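Local coordinates for spore coat polysaccharide biosynthesis protein SpsE (PDB 1VLI) that probably makes a sialic-acid-like sugar, as an N-acylneuraminate-9-phosphate synthase would, for the polysaccharide of the spore coat, at residues 26-34 with 269-280; 135-145 with 157-168. All blocks are in the same frame, centred on the assembly; numbering follows the deposited sequence.

Contact 1 of 2, residues 26-34 with 269-280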
loop_
_atom_site.group_PDB
_atom_site.type_symbol
_atom_site.label_atom_id
_atom_site.label_comp_id
_atom_site.label_asym_id
_atom_site.label_seq_id
_atom_site.Cartn_x
_atom_site.Cartn_y
_atom_site.Cartn_z
ATOM N N ASP A 26 11.042 19.502 6.263
ATOM C CA ASP A 26 10.514 20.878 6.500
ATOM C C ASP A 26 9.086 21.122 6.041
ATOM O O ASP A 26 8.494 22.154 6.359
ATOM C CB ASP A 26 11.426 21.979 5.930
ATOM C CG ASP A 26 12.852 21.908 6.469
ATOM O OD1 ASP A 26 13.096 21.268 7.522
ATOM O OD2 ASP A 26 13.807 22.464 5.885
ATOM N N ALA A 27 8.538 20.173 5.294
ATOM C CA ALA A 27 7.150 20.209 4.886
ATOM C C ALA A 27 6.231 19.745 6.026
ATOM O O ALA A 27 6.654 18.937 6.867
ATOM C CB ALA A 27 6.960 19.312 3.661
ATOM N N PRO A 28 4.972 20.209 6.028
ATOM C CA PRO A 28 3.956 19.699 6.967
ATOM C C PRO A 28 3.730 18.191 6.770
ATOM O O PRO A 28 3.903 17.693 5.655
ATOM C CB PRO A 28 2.679 20.449 6.547
ATOM C CG PRO A 28 3.153 21.627 5.785
ATOM C CD PRO A 28 4.415 21.228 5.105
ATOM N N VAL A 29 3.359 17.468 7.833
ATOM C CA VAL A 29 2.992 16.060 7.706
ATOM C C VAL A 29 1.864 15.919 6.683
ATOM O O VAL A 29 0.923 16.704 6.688
ATOM C CB VAL A 29 2.621 15.431 9.078
ATOM C CG1 VAL A 29 2.194 13.942 8.915
ATOM C CG2 VAL A 29 3.838 15.496 10.029
ATOM N N PHE A 30 1.987 14.942 5.786
ATOM C CA PHE A 30 0.981 14.703 4.741
ATOM C C PHE A 30 -0.006 13.658 5.259
ATOM O O PHE A 30 0.379 12.486 5.534
ATOM C CB PHE A 30 1.661 14.234 3.450
ATOM C CG PHE A 30 0.740 14.170 2.262
ATOM C CD1 PHE A 30 0.481 15.294 1.486
ATOM C CD2 PHE A 30 0.148 12.964 1.912
ATOM C CE1 PHE A 30 -0.410 15.219 0.374
ATOM C CE2 PHE A 30 -0.691 12.860 0.830
ATOM C CZ PHE A 30 -0.993 14.013 0.052
ATOM N N ILE A 31 -1.266 14.089 5.410
ATOM C CA ILE A 31 -2.311 13.256 6.037
ATOM C C ILE A 31 -3.268 12.648 5.049
ATOM O O ILE A 31 -3.953 13.364 4.277
ATOM C CB ILE A 31 -3.100 14.026 7.137
ATOM C CG1 ILE A 31 -2.158 14.673 8.125
ATOM C CG2 ILE A 31 -4.082 13.090 7.854
ATOM C CD1 ILE A 31 -2.791 15.656 9.059
ATOM N N ILE A 32 -3.331 11.317 5.088
ATOM C CA ILE A 32 -4.170 10.535 4.171
ATOM C C ILE A 32 -5.347 9.951 4.940
ATOM O O ILE A 32 -5.163 9.095 5.819
ATOM C CB ILE A 32 -3.357 9.437 3.570
ATOM C CG1 ILE A 32 -2.087 9.992 2.922
ATOM C CG2 ILE A 32 -4.122 8.623 2.549
ATOM C CD1 ILE A 32 -1.027 8.869 2.623
ATOM N N ALA A 33 -6.561 10.430 4.635
ATOM C CA ALA A 33 -7.743 9.788 5.190
ATOM C C ALA A 33 -8.145 8.622 4.297
ATOM O O ALA A 33 -8.389 8.803 3.104
ATOM C CB ALA A 33 -8.852 10.767 5.341
ATOM N N GLU A 34 -8.209 7.427 4.876
ATOM C CA GLU A 34 -8.397 6.191 4.125
ATOM C C GLU A 34 -9.870 5.738 4.247
ATOM O O GLU A 34 -10.322 5.236 5.293
ATOM C CB GLU A 34 -7.315 5.160 4.570
ATOM C CG GLU A 34 -7.646 3.671 4.633
ATOM C CD GLU A 34 -7.590 2.964 3.294
ATOM O OE1 GLU A 34 -8.112 3.495 2.281
ATOM O OE2 GLU A 34 -7.042 1.844 3.270
ATOM N N LEU A 269 -11.595 12.122 13.311
ATOM C CA LEU A 269 -10.640 12.413 12.229
ATOM C C LEU A 269 -10.076 13.815 12.385
ATOM O O LEU A 269 -8.848 13.971 12.410
ATOM C CB LEU A 269 -11.257 12.226 10.822
ATOM C CG LEU A 269 -10.290 12.292 9.616
ATOM C CD1 LEU A 269 -9.275 11.123 9.562
ATOM C CD2 LEU A 269 -11.023 12.382 8.278
ATOM N N LYS A 270 -10.965 14.812 12.504
ATOM C CA LYS A 270 -10.604 16.213 12.819
ATOM C C LYS A 270 -9.722 16.312 14.074
ATOM O O LYS A 270 -8.761 17.084 14.118
ATOM C CB LYS A 270 -11.869 17.063 12.993
ATOM C CG LYS A 270 -11.653 18.585 13.068
ATOM N N GLU A 271 -10.060 15.509 15.079
ATOM C CA GLU A 271 -9.332 15.438 16.331
ATOM C C GLU A 271 -7.886 14.959 16.103
ATOM O O GLU A 271 -6.947 15.586 16.607
ATOM C CB GLU A 271 -10.094 14.518 17.279
ATOM C CG GLU A 271 -9.493 14.315 18.652
ATOM C CD GLU A 271 -10.327 13.374 19.510
ATOM O OE1 GLU A 271 -11.564 13.298 19.286
ATOM O OE2 GLU A 271 -9.747 12.718 20.418
HETATM N N MSE A 272 -7.717 13.870 15.338
HETATM C CA MSE A 272 -6.393 13.381 14.945
HETATM C C MSE A 272 -5.566 14.453 14.258
HETATM O O MSE A 272 -4.418 14.690 14.638
HETATM C CB MSE A 272 -6.473 12.177 14.025
HETATM C CG MSE A 272 -5.079 11.550 13.789
HETATM SE SE MSE A 272 -5.065 10.226 12.378
HETATM C CE MSE A 272 -5.483 11.461 10.700
ATOM N N VAL A 273 -6.152 15.076 13.235
ATOM C CA VAL A 273 -5.514 16.156 12.467
ATOM C C VAL A 273 -5.048 17.293 13.376
ATOM O O VAL A 273 -3.901 17.742 13.271
ATOM C CB VAL A 273 -6.445 16.686 11.320
ATOM C CG1 VAL A 273 -5.818 17.885 10.614
ATOM C CG2 VAL A 273 -6.755 15.550 10.287
ATOM N N ASP A 274 -5.925 17.739 14.277
ATOM C CA ASP A 274 -5.575 18.769 15.232
ATOM C C ASP A 274 -4.445 18.280 16.170
ATOM O O ASP A 274 -3.505 19.021 16.471
ATOM C CB ASP A 274 -6.811 19.213 16.034
ATOM C CG ASP A 274 -7.893 19.914 15.165
ATOM O OD1 ASP A 274 -7.621 20.295 13.999
ATOM O OD2 ASP A 274 -9.062 20.132 15.588
ATOM N N GLY A 275 -4.535 17.040 16.633
ATOM C CA GLY A 275 -3.420 16.432 17.363
ATOM C C GLY A 275 -2.086 16.535 16.619
ATOM O O GLY A 275 -1.101 17.057 17.163
ATOM N N ILE A 276 -2.064 16.048 15.372
ATOM C CA ILE A 276 -0.856 16.068 14.528
ATOM C C ILE A 276 -0.312 17.484 14.354
ATOM O O ILE A 276 0.897 17.701 14.464
ATOM C CB ILE A 276 -1.131 15.428 13.133
ATOM C CG1 ILE A 276 -1.139 13.910 13.230
ATOM C CG2 ILE A 276 -0.069 15.833 12.114
ATOM C CD1 ILE A 276 -2.096 13.254 12.253
ATOM N N ARG A 277 -1.202 18.434 14.087
ATOM C CA ARG A 277 -0.790 19.764 13.708
ATOM C C ARG A 277 -0.252 20.525 14.900
ATOM O O ARG A 277 0.617 21.382 14.751
ATOM C CB ARG A 277 -1.965 20.510 13.066
ATOM C CG ARG A 277 -2.359 19.959 11.685
ATOM C CD ARG A 277 -1.375 20.286 10.567
ATOM N NE ARG A 277 -1.810 19.729 9.282
ATOM C CZ ARG A 277 -1.100 18.886 8.536
ATOM N NH1 ARG A 277 0.117 18.487 8.920
ATOM N NH2 ARG A 277 -1.597 18.442 7.396
ATOM N N LYS A 278 -0.781 20.207 16.080
ATOM C CA LYS A 278 -0.337 20.803 17.329
ATOM C C LYS A 278 1.034 20.254 17.668
ATOM O O LYS A 278 1.935 21.019 18.041
ATOM C CB LYS A 278 -1.336 20.493 18.451
ATOM C CG LYS A 278 -0.854 20.818 19.877
ATOM C CD LYS A 278 -1.863 20.258 20.872
ATOM C CE LYS A 278 -2.033 21.200 22.027
ATOM N NZ LYS A 278 -2.945 22.299 21.568
ATOM N N THR A 279 1.179 18.934 17.542
ATOM C CA THR A 279 2.428 18.255 17.797
ATOM C C THR A 279 3.503 18.842 16.901
ATOM O O THR A 279 4.653 18.961 17.327
ATOM C CB THR A 279 2.273 16.763 17.506
ATOM O OG1 THR A 279 1.309 16.215 18.409
ATOM C CG2 THR A 279 3.564 15.979 17.811
ATOM N N GLU A 280 3.132 19.236 15.674
ATOM C CA GLU A 280 4.130 19.747 14.718
ATOM C C GLU A 280 4.658 21.091 15.163
ATOM O O GLU A 280 5.868 21.339 15.096
ATOM C CB GLU A 280 3.554 19.887 13.313
ATOM C CG GLU A 280 3.598 18.630 12.447
ATOM C CD GLU A 280 2.805 18.804 11.156
ATOM O OE1 GLU A 280 1.566 18.937 11.220
ATOM O OE2 GLU A 280 3.418 18.804 10.068
#

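Contact 2 of 2, residues 135-145 with 157-168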
loop_
_atom_site.group_PDB
_atom_site.type_symbol
_atom_site.label_atom_id
_atom_site.label_comp_id
_atom_site.label_asym_id
_atom_site.label_seq_id
_atom_site.Cartn_x
_atom_site.Cartn_y
_atom_site.Cartn_z
ATOM N N PRO A 135 -2.937 10.329 -11.876
ATOM C CA PRO A 135 -2.867 10.254 -10.410
ATOM C C PRO A 135 -1.755 11.171 -9.838
ATOM O O PRO A 135 -0.828 11.514 -10.582
ATOM C CB PRO A 135 -2.569 8.761 -10.152
ATOM C CG PRO A 135 -1.879 8.309 -11.330
ATOM C CD PRO A 135 -2.513 9.073 -12.509
ATOM N N SER A 136 -1.858 11.587 -8.571
ATOM C CA SER A 136 -0.783 12.360 -7.907
ATOM C C SER A 136 0.307 11.468 -7.280
ATOM O O SER A 136 1.381 11.941 -6.909
ATOM C CB SER A 136 -1.357 13.278 -6.819
ATOM O OG SER A 136 -2.394 14.128 -7.326
ATOM N N ALA A 137 0.032 10.176 -7.169
ATOM C CA ALA A 137 0.951 9.240 -6.526
ATOM C C ALA A 137 0.308 7.910 -6.687
ATOM O O ALA A 137 -0.923 7.829 -6.911
ATOM C CB ALA A 137 1.144 9.553 -5.044
ATOM N N PHE A 138 1.154 6.884 -6.628
ATOM C CA PHE A 138 0.735 5.504 -6.647
ATOM C C PHE A 138 1.028 4.964 -5.256
ATOM O O PHE A 138 2.080 5.223 -4.696
ATOM C CB PHE A 138 1.522 4.724 -7.690
ATOM C CG PHE A 138 1.189 5.091 -9.109
ATOM C CD1 PHE A 138 0.067 4.547 -9.748
ATOM C CD2 PHE A 138 2.009 5.964 -9.825
ATOM C CE1 PHE A 138 -0.243 4.881 -11.084
ATOM C CE2 PHE A 138 1.706 6.304 -11.170
ATOM C CZ PHE A 138 0.573 5.774 -11.794
ATOM N N LYS A 139 0.049 4.262 -4.702
ATOM C CA LYS A 139 0.123 3.649 -3.416
ATOM C C LYS A 139 0.245 2.135 -3.670
ATOM O O LYS A 139 -0.411 1.597 -4.528
ATOM C CB LYS A 139 -1.089 4.050 -2.549
ATOM C CG LYS A 139 -1.168 3.294 -1.187
ATOM C CD LYS A 139 -0.325 3.945 -0.091
ATOM C CE LYS A 139 -0.245 3.089 1.174
ATOM N NZ LYS A 139 0.671 1.899 1.025
ATOM N N ILE A 140 1.149 1.471 -2.964
ATOM C CA ILE A 140 1.358 0.029 -3.110
ATOM C C ILE A 140 1.129 -0.582 -1.720
ATOM O O ILE A 140 1.629 -0.062 -0.750
ATOM C CB ILE A 140 2.801 -0.251 -3.570
ATOM C CG1 ILE A 140 3.174 0.542 -4.846
ATOM C CG2 ILE A 140 3.070 -1.774 -3.652
ATOM C CD1 ILE A 140 2.562 0.042 -6.110
ATOM N N ALA A 141 0.336 -1.645 -1.640
ATOM C CA ALA A 141 0.044 -2.326 -0.386
ATOM C C ALA A 141 1.258 -3.162 0.056
ATOM O O ALA A 141 2.150 -3.490 -0.766
ATOM C CB ALA A 141 -1.193 -3.276 -0.575
ATOM N N SER A 142 1.228 -3.574 1.325
ATOM C CA SER A 142 2.311 -4.351 1.924
ATOM C C SER A 142 2.613 -5.642 1.174
ATOM O O SER A 142 3.784 -5.973 0.974
ATOM C CB SER A 142 2.005 -4.674 3.394
ATOM O OG SER A 142 1.915 -3.486 4.168
ATOM N N TYR A 143 1.571 -6.364 0.748
ATOM C CA TYR A 143 1.770 -7.707 0.161
ATOM C C TYR A 143 2.346 -7.673 -1.252
ATOM O O TYR A 143 2.858 -8.680 -1.734
ATOM C CB TYR A 143 0.498 -8.562 0.230
ATOM C CG TYR A 143 0.001 -8.757 1.640
ATOM C CD1 TYR A 143 0.905 -8.984 2.694
ATOM C CD2 TYR A 143 -1.364 -8.701 1.938
ATOM C CE1 TYR A 143 0.470 -9.155 4.013
ATOM C CE2 TYR A 143 -1.820 -8.876 3.264
ATOM C CZ TYR A 143 -0.891 -9.108 4.291
ATOM O OH TYR A 143 -1.308 -9.286 5.591
ATOM N N GLU A 144 2.293 -6.504 -1.884
ATOM C CA GLU A 144 2.996 -6.257 -3.134
ATOM C C GLU A 144 4.382 -5.646 -2.952
ATOM O O GLU A 144 4.970 -5.151 -3.920
ATOM C CB GLU A 144 2.166 -5.340 -4.042
ATOM C CG GLU A 144 1.025 -6.039 -4.771
ATOM C CD GLU A 144 -0.066 -6.529 -3.844
ATOM O OE1 GLU A 144 -0.556 -5.710 -3.048
ATOM O OE2 GLU A 144 -0.450 -7.721 -3.923
ATOM N N ILE A 145 4.924 -5.652 -1.735
ATOM C CA ILE A 145 6.268 -5.106 -1.547
ATOM C C ILE A 145 7.323 -5.814 -2.407
ATOM O O ILE A 145 8.370 -5.242 -2.712
ATOM C CB ILE A 145 6.691 -5.105 -0.069
ATOM C CG1 ILE A 145 7.881 -4.188 0.119
ATOM C CG2 ILE A 145 6.992 -6.561 0.481
ATOM C CD1 ILE A 145 8.137 -3.869 1.602
ATOM N N LEU A 157 6.536 5.567 -14.663
ATOM C CA LEU A 157 5.516 6.554 -14.939
ATOM C C LEU A 157 5.879 7.898 -14.327
ATOM O O LEU A 157 5.206 8.901 -14.561
ATOM C CB LEU A 157 4.168 6.059 -14.415
ATOM C CG LEU A 157 3.712 4.770 -15.085
ATOM C CD1 LEU A 157 2.507 4.158 -14.363
ATOM C CD2 LEU A 157 3.435 5.042 -16.588
ATOM N N ASN A 158 6.940 7.902 -13.533
ATOM C CA ASN A 158 7.501 9.107 -12.920
ATOM C C ASN A 158 6.659 9.926 -11.941
ATOM O O ASN A 158 6.859 11.118 -11.753
ATOM C CB ASN A 158 8.246 9.979 -13.928
ATOM C CG ASN A 158 9.768 9.911 -13.712
ATOM O OD1 ASN A 158 10.466 9.269 -14.509
ATOM N ND2 ASN A 158 10.281 10.521 -12.592
ATOM N N ARG A 159 5.758 9.251 -11.264
ATOM C CA ARG A 159 5.017 9.867 -10.206
ATOM C C ARG A 159 5.517 9.366 -8.857
ATOM O O ARG A 159 6.220 8.333 -8.767
ATOM C CB ARG A 159 3.536 9.580 -10.409
ATOM C CG ARG A 159 2.922 10.458 -11.497
ATOM C CD ARG A 159 2.915 11.961 -11.103
ATOM N NE ARG A 159 2.694 12.858 -12.241
ATOM C CZ ARG A 159 3.649 13.283 -13.072
ATOM N NH1 ARG A 159 4.920 12.901 -12.908
ATOM N NH2 ARG A 159 3.330 14.092 -14.077
ATOM N N PRO A 160 5.203 10.115 -7.808
ATOM C CA PRO A 160 5.517 9.676 -6.468
ATOM C C PRO A 160 5.012 8.260 -6.169
ATOM O O PRO A 160 3.989 7.811 -6.694
ATOM C CB PRO A 160 4.808 10.714 -5.604
ATOM C CG PRO A 160 4.882 11.936 -6.432
ATOM C CD PRO A 160 4.585 11.457 -7.814
HETATM N N MSE A 161 5.741 7.568 -5.302
HETATM C CA MSE A 161 5.375 6.223 -4.936
HETATM C C MSE A 161 5.395 6.045 -3.457
HETATM O O MSE A 161 6.345 6.482 -2.792
HETATM C CB MSE A 161 6.294 5.297 -5.628
HETATM C CG MSE A 161 5.811 5.168 -7.046
HETATM SE SE MSE A 161 6.665 3.936 -8.095
HETATM C CE MSE A 161 6.230 2.215 -7.185
ATOM N N ILE A 162 4.305 5.500 -2.927
ATOM C CA ILE A 162 4.198 5.261 -1.485
ATOM C C ILE A 162 4.067 3.781 -1.287
ATOM O O ILE A 162 3.116 3.188 -1.819
ATOM C CB ILE A 162 2.955 5.935 -0.912
ATOM C CG1 ILE A 162 2.909 7.410 -1.304
ATOM C CG2 ILE A 162 2.909 5.776 0.612
ATOM C CD1 ILE A 162 1.570 8.055 -1.015
ATOM N N PHE A 163 5.007 3.161 -0.571
ATOM C CA PHE A 163 4.852 1.722 -0.350
ATOM C C PHE A 163 4.828 1.330 1.120
ATOM O O PHE A 163 5.458 1.966 1.952
ATOM C CB PHE A 163 5.767 0.874 -1.233
ATOM C CG PHE A 163 7.216 0.883 -0.834
ATOM C CD1 PHE A 163 7.704 -0.001 0.164
ATOM C CD2 PHE A 163 8.120 1.714 -1.491
ATOM C CE1 PHE A 163 9.035 -0.042 0.475
ATOM C CE2 PHE A 163 9.480 1.693 -1.154
ATOM C CZ PHE A 163 9.942 0.800 -0.183
ATOM N N SER A 164 4.026 0.322 1.435
ATOM C CA SER A 164 3.808 -0.063 2.792
ATOM C C SER A 164 4.679 -1.266 3.137
ATOM O O SER A 164 5.163 -1.969 2.255
ATOM C CB SER A 164 2.334 -0.349 2.978
ATOM O OG SER A 164 1.658 0.852 3.339
ATOM N N THR A 165 4.891 -1.509 4.412
ATOM C CA THR A 165 5.864 -2.528 4.801
ATOM C C THR A 165 5.416 -3.493 5.899
ATOM O O THR A 165 6.264 -3.965 6.681
ATOM C CB THR A 165 7.167 -1.843 5.252
ATOM O OG1 THR A 165 6.904 -1.049 6.412
ATOM C CG2 THR A 165 7.674 -0.828 4.201
ATOM N N ALA A 166 4.119 -3.803 5.983
ATOM C CA ALA A 166 3.659 -4.727 7.025
ATOM C C ALA A 166 4.338 -6.068 6.862
ATOM O O ALA A 166 4.372 -6.632 5.753
ATOM C CB ALA A 166 2.165 -4.911 7.001
ATOM N N GLY A 167 4.891 -6.574 7.961
ATOM C CA GLY A 167 5.519 -7.906 7.969
ATOM C C GLY A 167 6.839 -8.057 7.216
ATOM O O GLY A 167 7.309 -9.181 7.025
ATOM N N ALA A 168 7.440 -6.930 6.813
ATOM C CA ALA A 168 8.627 -6.920 5.966
ATOM C C ALA A 168 9.845 -6.905 6.855
ATOM O O ALA A 168 9.774 -6.472 7.998
ATOM C CB ALA A 168 8.636 -5.698 5.059
HETATM O O HOH W 1 4.657 -2.255 -0.641
#

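Contact 1 of 2, residues 26-34 with 269-280
The guanidinium of Arg277 lies with one face against Ile31, whose CD1 methyl sits 3.4 Å above the plane and offset toward the rim, while the NH1/NH2 edge of the guanidinium is turned to the backbone of Val29. There NH1 and NH2 both donate to the single carbonyl oxygen of Val29, at 3.0 Å from NH1 to O and 3.1 Å from NH2 to O, and that oxygen lies in the guanidinium plane. The NH1 bond uses a lone pair of the carbonyl; the NH2 bond runs nearly along the C=O axis. NH1 turns its other N-H, on the side away from NH2, to Glu280 OE1 (2.8 Å), a salt bridge to the residue three places on, about one turn along the helix. The other carboxylate oxygen, OE2, takes the Val29 amide in a nearly straight bond (N to OE2 2.6 Å, 170°), so the pair grips both the N-H and the C=O of one residue. Bending at chi2 (-73°) turns the arginine chain back toward the strand, and NH2 has a further salt bridge with Asp59. With an alanine here, the Val29 carbonyl would probably lose both of these donors, and Glu280 and Asp59 the positive charge between them, although each carboxylate keeps a backbone N-H. Branched aliphatic residues suit this buried TIM-barrel interface: Ile31 CD1 meets Val273 and Ile276, its CG2 reaches Met272 CE at 3.6 Å, and small Ala33 lets Leu269 CD2 settle against it. Strand 30-34 thus packs antiparallel to helix 269-280 (169°) through apolar contacts along most of its length, with a clasp of probably mutually stabilising charges just before it, at Val29.

Contact 2 of 2, residues 135-145 with 157-168
Lys139 NZ donates to Ser164 OG at 2.7 Å and also to the carbonyl of its neighbour, Ile140 O, at 2.8 Å, which ties together the C-terminal ends of two adjacent parallel strands in the TIM barrel. These strands, 138-140 and 161-164, flank helix 148-155 in a beta-alpha-beta unit. The lysine chain bends at chi2 (85°) and chi4 (75°), which lays its CD across Ile162 and brings the ammonium back to the strand ends. Ile140 O also accepts from Ser164 N, the two donors arriving from opposite faces of its carbonyl plane. Backbone bonds from Phe138 N to Pro160 O, Ile162 N to Phe138 O and Ile140 N to Ile162 O complete the parallel ladder; Pro160, which has no N-H to give, takes part through its carbonyl. Beyond the strands, the small Ser142 turns OG to Ala166 N (2.9 Å), receiving the amide of a type II turn.

Outward from the ladder, Phe138, Ile140, Met161 and Phe163 share one face of the sheet, where helix 148-155 packs on Phe138, Ile140 and Met161. Ile140 CB packs on Phe163 CB, and the flexible Met161 puts CE near Ile140 CG1. At the N-terminal end Leu157 crosses Phe138 at about a right angle, its CD1 3.6 Å from Phe138 CZ. Past the C-terminal ends, Ile145 extends its CD1 between Phe163 CE1 at 4.1 Å and Ala168 CB at 3.9 Å.

Overall arrangement
Contacts 1 and 2 both use the same parallel barrel sheet, contact 1 between a strand and an outer helix, contact 2 within the sheet. Contact 1 joins strand 30-36 to helix 266-285, whereas contact 2 joins two neighbouring strands, 138-140 and 161-164, side by side. Their centres are about 20 Å apart, and their nearest atoms come within about 5 Å without touching. Both segments of contact 2 fall, in sequence, between the two segments of contact 1. The zinc ion, with His226 and His248 as ligands, gives a common reference: it lies about 8 Å from the side chain of Ser164 in contact 2 and about 11 Å from that of Ala33 in contact 1.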